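Local coordinates for 3'-5'-exonuclease (Saccharomyces cerevisiae, PDB 3E2V), which probably cuts double-stranded DNA as a magnesium-dependent TatD-type nuclease, with endonuclease activity and 3'-to-5' exonuclease activity, at residues K139-Y142 with D143-Q147; V179-E182 with E183-I187. All blocks are in the same frame, centred on the assembly; numbering follows the deposited sequence.

Contact 1: K139-Y142 with D143-Q147; sequences KELY and DLMNQ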
loop_
_atom_site.group_PDB
_atom_site.type_symbol
_atom_site.label_atom_id
_atom_site.label_comp_id
_atom_site.label_asym_id
_atom_site.label_seq_id
_atom_site.Cartn_x
_atom_site.Cartn_y
_atom_site.Cartn_z
ATOM N N LYS A 139 12.110 -18.573 -4.211
ATOM C CA LYS A 139 12.935 -18.382 -5.408
ATOM C C LYS A 139 12.157 -17.709 -6.548
ATOM O O LYS A 139 12.652 -16.795 -7.198
ATOM C CB LYS A 139 13.475 -19.734 -5.885
ATOM C CG LYS A 139 14.330 -19.616 -7.117
ATOM C CD LYS A 139 15.064 -20.924 -7.401
ATOM C CE LYS A 139 16.172 -20.700 -8.417
ATOM N NZ LYS A 139 15.600 -20.252 -9.710
ATOM N N GLU A 140 10.934 -18.176 -6.780
ATOM C CA GLU A 140 10.082 -17.623 -7.824
ATOM C C GLU A 140 9.853 -16.123 -7.580
ATOM O O GLU A 140 9.943 -15.313 -8.503
ATOM C CB GLU A 140 8.756 -18.374 -7.869
ATOM C CG GLU A 140 7.777 -17.819 -8.895
ATOM C CD GLU A 140 6.410 -18.471 -8.836
ATOM O OE1 GLU A 140 6.270 -19.525 -8.173
ATOM O OE2 GLU A 140 5.471 -17.931 -9.472
ATOM N N LEU A 141 9.593 -15.767 -6.324
ATOM C CA LEU A 141 9.368 -14.374 -5.961
ATOM C C LEU A 141 10.607 -13.494 -6.150
ATOM O O LEU A 141 10.524 -12.415 -6.741
ATOM C CB LEU A 141 8.862 -14.310 -4.515
ATOM C CG LEU A 141 8.551 -12.916 -3.977
ATOM C CD1 LEU A 141 7.454 -12.234 -4.790
ATOM C CD2 LEU A 141 8.139 -13.037 -2.525
ATOM N N TYR A 142 11.762 -13.969 -5.670
ATOM C CA TYR A 142 13.045 -13.284 -5.886
ATOM C C TYR A 142 13.320 -13.081 -7.368
ATOM O O TYR A 142 13.667 -11.973 -7.818
ATOM C CB TYR A 142 14.160 -14.130 -5.256
ATOM C CG TYR A 142 15.553 -13.540 -5.336
ATOM C CD1 TYR A 142 15.833 -12.284 -4.792
ATOM C CD2 TYR A 142 16.591 -14.246 -5.923
ATOM C CE1 TYR A 142 17.108 -11.737 -4.835
ATOM C CE2 TYR A 142 17.879 -13.708 -5.970
ATOM C CZ TYR A 142 18.125 -12.455 -5.419
ATOM O OH TYR A 142 19.392 -11.907 -5.457
ATOM N N ASP A 143 13.141 -14.158 -8.128
ATOM C CA ASP A 143 13.361 -14.091 -9.576
ATOM C C ASP A 143 12.468 -13.047 -10.250
ATOM O O ASP A 143 12.934 -12.277 -11.091
ATOM C CB ASP A 143 13.148 -15.459 -10.215
ATOM C CG ASP A 143 14.301 -16.433 -9.941
ATOM O OD1 ASP A 143 15.371 -16.023 -9.418
ATOM O OD2 ASP A 143 14.103 -17.633 -10.236
ATOM N N LEU A 144 11.197 -12.999 -9.855
ATOM C CA LEU A 144 10.270 -11.996 -10.374
ATOM C C LEU A 144 10.721 -10.570 -10.069
ATOM O O LEU A 144 10.742 -9.703 -10.944
ATOM C CB LEU A 144 8.868 -12.223 -9.810
ATOM C CG LEU A 144 7.784 -11.273 -10.319
ATOM C CD1 LEU A 144 7.620 -11.430 -11.825
ATOM C CD2 LEU A 144 6.468 -11.577 -9.604
ATOM N N MET A 145 11.080 -10.321 -8.810
ATOM C CA MET A 145 11.589 -9.016 -8.404
ATOM C C MET A 145 12.812 -8.623 -9.230
ATOM O O MET A 145 12.878 -7.511 -9.734
ATOM C CB MET A 145 11.933 -9.012 -6.906
ATOM C CG MET A 145 10.739 -9.140 -5.986
ATOM S SD MET A 145 11.264 -9.088 -4.205
ATOM C CE MET A 145 9.635 -9.258 -3.398
ATOM N N ASN A 146 13.763 -9.541 -9.391
ATOM C CA ASN A 146 14.943 -9.240 -10.187
ATOM C C ASN A 146 14.635 -8.960 -11.652
ATOM O O ASN A 146 15.173 -8.014 -12.214
ATOM C CB ASN A 146 15.973 -10.352 -10.059
ATOM C CG ASN A 146 16.630 -10.352 -8.725
ATOM O OD1 ASN A 146 16.808 -9.299 -8.103
ATOM N ND2 ASN A 146 17.011 -11.533 -8.267
ATOM N N GLN A 147 13.769 -9.777 -12.252
ATOM C CA GLN A 147 13.345 -9.577 -13.644
ATOM C C GLN A 147 12.763 -8.177 -13.809
ATOM O O GLN A 147 13.096 -7.452 -14.749
ATOM C CB GLN A 147 12.301 -10.626 -14.058
ATOM C CG GLN A 147 11.600 -10.312 -15.408
ATOM C CD GLN A 147 10.307 -11.098 -15.676
ATOM O OE1 GLN A 147 9.322 -11.020 -14.923
ATOM N NE2 GLN A 147 10.297 -11.834 -16.792
#

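Contact 2: V179-E182 with E183-I187; sequences VFFE and EQLKI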
loop_
_atom_site.group_PDB
_atom_site.type_symbol
_atom_site.label_atom_id
_atom_site.label_comp_id
_atom_site.label_asym_id
_atom_site.label_seq_id
_atom_site.Cartn_x
_atom_site.Cartn_y
_atom_site.Cartn_z
ATOM N N VAL A 179 6.839 -15.993 9.690
ATOM C CA VAL A 179 7.929 -16.615 8.930
ATOM C C VAL A 179 8.088 -16.001 7.532
ATOM O O VAL A 179 9.205 -15.678 7.114
ATOM C CB VAL A 179 7.770 -18.143 8.820
ATOM C CG1 VAL A 179 8.862 -18.720 7.938
ATOM C CG2 VAL A 179 7.855 -18.772 10.198
ATOM N N PHE A 180 6.978 -15.838 6.814
ATOM C CA PHE A 180 7.068 -15.359 5.434
ATOM C C PHE A 180 7.191 -13.846 5.290
ATOM O O PHE A 180 7.681 -13.376 4.278
ATOM C CB PHE A 180 6.001 -16.027 4.562
ATOM C CG PHE A 180 6.298 -17.471 4.337
ATOM C CD1 PHE A 180 7.343 -17.833 3.490
ATOM C CD2 PHE A 180 5.636 -18.458 5.060
ATOM C CE1 PHE A 180 7.685 -19.188 3.313
ATOM C CE2 PHE A 180 5.978 -19.812 4.905
ATOM C CZ PHE A 180 7.000 -20.172 4.048
ATOM N N PHE A 181 6.800 -13.094 6.318
ATOM C CA PHE A 181 7.203 -11.677 6.376
ATOM C C PHE A 181 8.734 -11.615 6.446
ATOM O O PHE A 181 9.387 -10.901 5.666
ATOM C CB PHE A 181 6.542 -11.008 7.584
ATOM C CG PHE A 181 6.924 -9.561 7.815
ATOM C CD1 PHE A 181 7.197 -8.679 6.756
ATOM C CD2 PHE A 181 6.912 -9.062 9.106
ATOM C CE1 PHE A 181 7.509 -7.335 7.018
ATOM C CE2 PHE A 181 7.206 -7.738 9.382
ATOM C CZ PHE A 181 7.501 -6.863 8.350
ATOM N N GLU A 182 9.308 -12.374 7.379
ATOM C CA GLU A 182 10.747 -12.335 7.562
ATOM C C GLU A 182 11.525 -12.849 6.350
ATOM O O GLU A 182 12.517 -12.235 5.965
ATOM C CB GLU A 182 11.159 -13.087 8.828
ATOM C CG GLU A 182 12.672 -13.078 9.043
ATOM C CD GLU A 182 13.069 -13.510 10.434
ATOM O OE1 GLU A 182 12.241 -13.423 11.364
ATOM O OE2 GLU A 182 14.232 -13.936 10.587
ATOM N N GLU A 183 11.073 -13.934 5.723
ATOM C CA GLU A 183 11.782 -14.437 4.541
ATOM C C GLU A 183 11.737 -13.430 3.381
ATOM O O GLU A 183 12.715 -13.272 2.642
ATOM C CB GLU A 183 11.258 -15.815 4.085
ATOM C CG GLU A 183 11.532 -16.929 5.100
ATOM C CD GLU A 183 13.029 -17.077 5.441
ATOM O OE1 GLU A 183 13.867 -17.203 4.507
ATOM O OE2 GLU A 183 13.367 -17.067 6.651
ATOM N N GLN A 184 10.606 -12.740 3.232
ATOM C CA GLN A 184 10.534 -11.679 2.224
ATOM C C GLN A 184 11.420 -10.490 2.555
ATOM O O GLN A 184 12.007 -9.881 1.661
ATOM C CB GLN A 184 9.076 -11.257 1.992
ATOM C CG GLN A 184 8.277 -12.345 1.252
ATOM C CD GLN A 184 6.850 -11.913 1.006
ATOM O OE1 GLN A 184 6.546 -11.348 -0.046
ATOM N NE2 GLN A 184 5.975 -12.120 1.999
ATOM N N LEU A 185 11.535 -10.155 3.840
ATOM C CA LEU A 185 12.495 -9.131 4.214
ATOM C C LEU A 185 13.909 -9.557 3.830
ATOM O O LEU A 185 14.691 -8.747 3.355
ATOM C CB LEU A 185 12.404 -8.795 5.703
ATOM C CG LEU A 185 11.133 -8.052 6.122
ATOM C CD1 LEU A 185 11.089 -7.992 7.632
ATOM C CD2 LEU A 185 11.061 -6.642 5.498
ATOM N N LYS A 186 14.222 -10.831 4.025
ATOM C CA LYS A 186 15.555 -11.307 3.650
ATOM C C LYS A 186 15.781 -11.172 2.144
ATOM O O LYS A 186 16.810 -10.674 1.694
ATOM C CB LYS A 186 15.749 -12.754 4.076
ATOM C CG LYS A 186 15.896 -12.969 5.576
ATOM C CD LYS A 186 15.962 -14.466 5.867
ATOM C CE LYS A 186 16.011 -14.750 7.362
ATOM N NZ LYS A 186 15.899 -16.237 7.611
ATOM N N ILE A 187 14.805 -11.610 1.369
ATOM C CA ILE A 187 14.892 -11.502 -0.090
ATOM C C ILE A 187 15.125 -10.064 -0.522
ATOM O O ILE A 187 15.922 -9.803 -1.417
ATOM C CB ILE A 187 13.625 -12.087 -0.774
ATOM C CG1 ILE A 187 13.719 -13.611 -0.817
ATOM C CG2 ILE A 187 13.408 -11.484 -2.173
ATOM C CD1 ILE A 187 12.407 -14.246 -1.223
HETATM O O HOH W 1 11.609 -16.484 8.549
HETATM O O HOH W 2 15.703 -16.064 10.399
#

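Contact 1: K139-Y142 with D143-Q147
In helix 132-149, one of the helices packed around the parallel sheet of the TatD-type TIM-barrel fold, one turn brings Tyr142 and Asn146 together as an i/i+4 pair. The side-chain amide of Asn146 sits on the phenol ring: ND2 lies 3.1 Å above the plane of the Tyr142 ring, over its centre, with CZ of Tyr142 the nearest ring atom at 3.2 Å. Ring and amide planes stand 76° apart, so the amide comes to the face nearly upright, nitrogen first. The ring reaches this place because CG of Tyr142 is anti to the backbone N (chi1 -178°), while CG of Asn146 lies beside its own backbone N. Asn191 fixes both outer ends, its ND2 bonding to the hydroxyl of Tyr142 and to OD1 of Asn146, which should keep the amide from flipping.

One turn earlier, Lys139 and Asp143 form a salt bridge. The lysine chain is extended until a bend at chi4 (-63°) turns NZ to the syn lone pair of Asp143 OD2, at 3.1 Å. Leu141 and Met145 make the apolar i/i+4 pair, where the methyl CE of Met145 rests 3.9 Å from CG of Leu141. Beneath all three pairs run regular helical bonds, such as Met145 N to Leu141 O at 3.0 Å.

Leu141 and Leu144 pack on helix 62-75, whereas Tyr142 and Met145 rest on helix 174-187 and, with Asn146, on Leu194 of helix 192-195.

Contact 2: V179-E182 with E183-I187
Phe181 offers one face of its ring to Leu185, a turn further along helix 174-187. The methyl CD1 of Leu185 stands 3.9 Å from the centroid of the Phe181 ring and 20° off its normal, a CH-pi contact shifted toward the rim at CE1 and CZ. With chi1 at 177°, the Phe181 ring lies on the side of its carbonyl carbon, where it meets the leucine. Both side chains also touch Ile162 of strand 156-165 and Ile213 of helix 207-219.

On another side of the helix, Gln184 folds back on the preceding turn. Its NE2 donates to Phe180 O at 3.1 Å, and its backbone N reaches the same oxygen at 3.2 Å from the opposite face of the carbonyl plane. Both donors lie well out of that plane, one on each side, while the oxygen lies in the plane of the glutamine amide. OE1 of Gln184 accepts from Val89 N.

Lys186 is extended beyond CG and places NZ 2.8 Å from OE2 of Glu183, on the syn side of the carboxylate, in a salt bridge. Glu182 OE2 is 4.1 Å from Lys186 NZ, too far for a direct bond. One water links the two, donating to Glu182 OE2 and accepting from Lys186 NZ. A second water donates to OE2 of Glu183 and to the backbone O of Val179. Outside the helix, Asp223 also pairs with Lys186, and Arg216 with Glu182. A methionine in place of Lys186 would probably leave Glu183 and Asp223 without their shared cation and break the water link to Glu182.

The ammonium of this buried lysine thus has acidic groups close by, which probably stabilise its positive charge, while it in turn limits the mutual repulsion of the carboxylates.

Both contacts join side chains three or four residues apart within single helices, 132-149 and 174-187, and the two helices pack against each other with the contact centres about 13 Å apart. They meet where CD2 of Leu141 lies 3.4 Å from OE1 of Gln184, and where Tyr142 and Met145 both touch Ile187. Contact 1 is the more peripheral: it is partly buried, with an exposed lysine in its salt bridge and an amide-on-ring pair tied to Asn191. Contact 2 is buried, reaches strand 156-165 directly, and has its ion pair between buried residues, supplemented by waters and by charges from other elements. A leucine methyl meets one face of the Phe181 ring, where contact 1 sets an amide on a tyrosine.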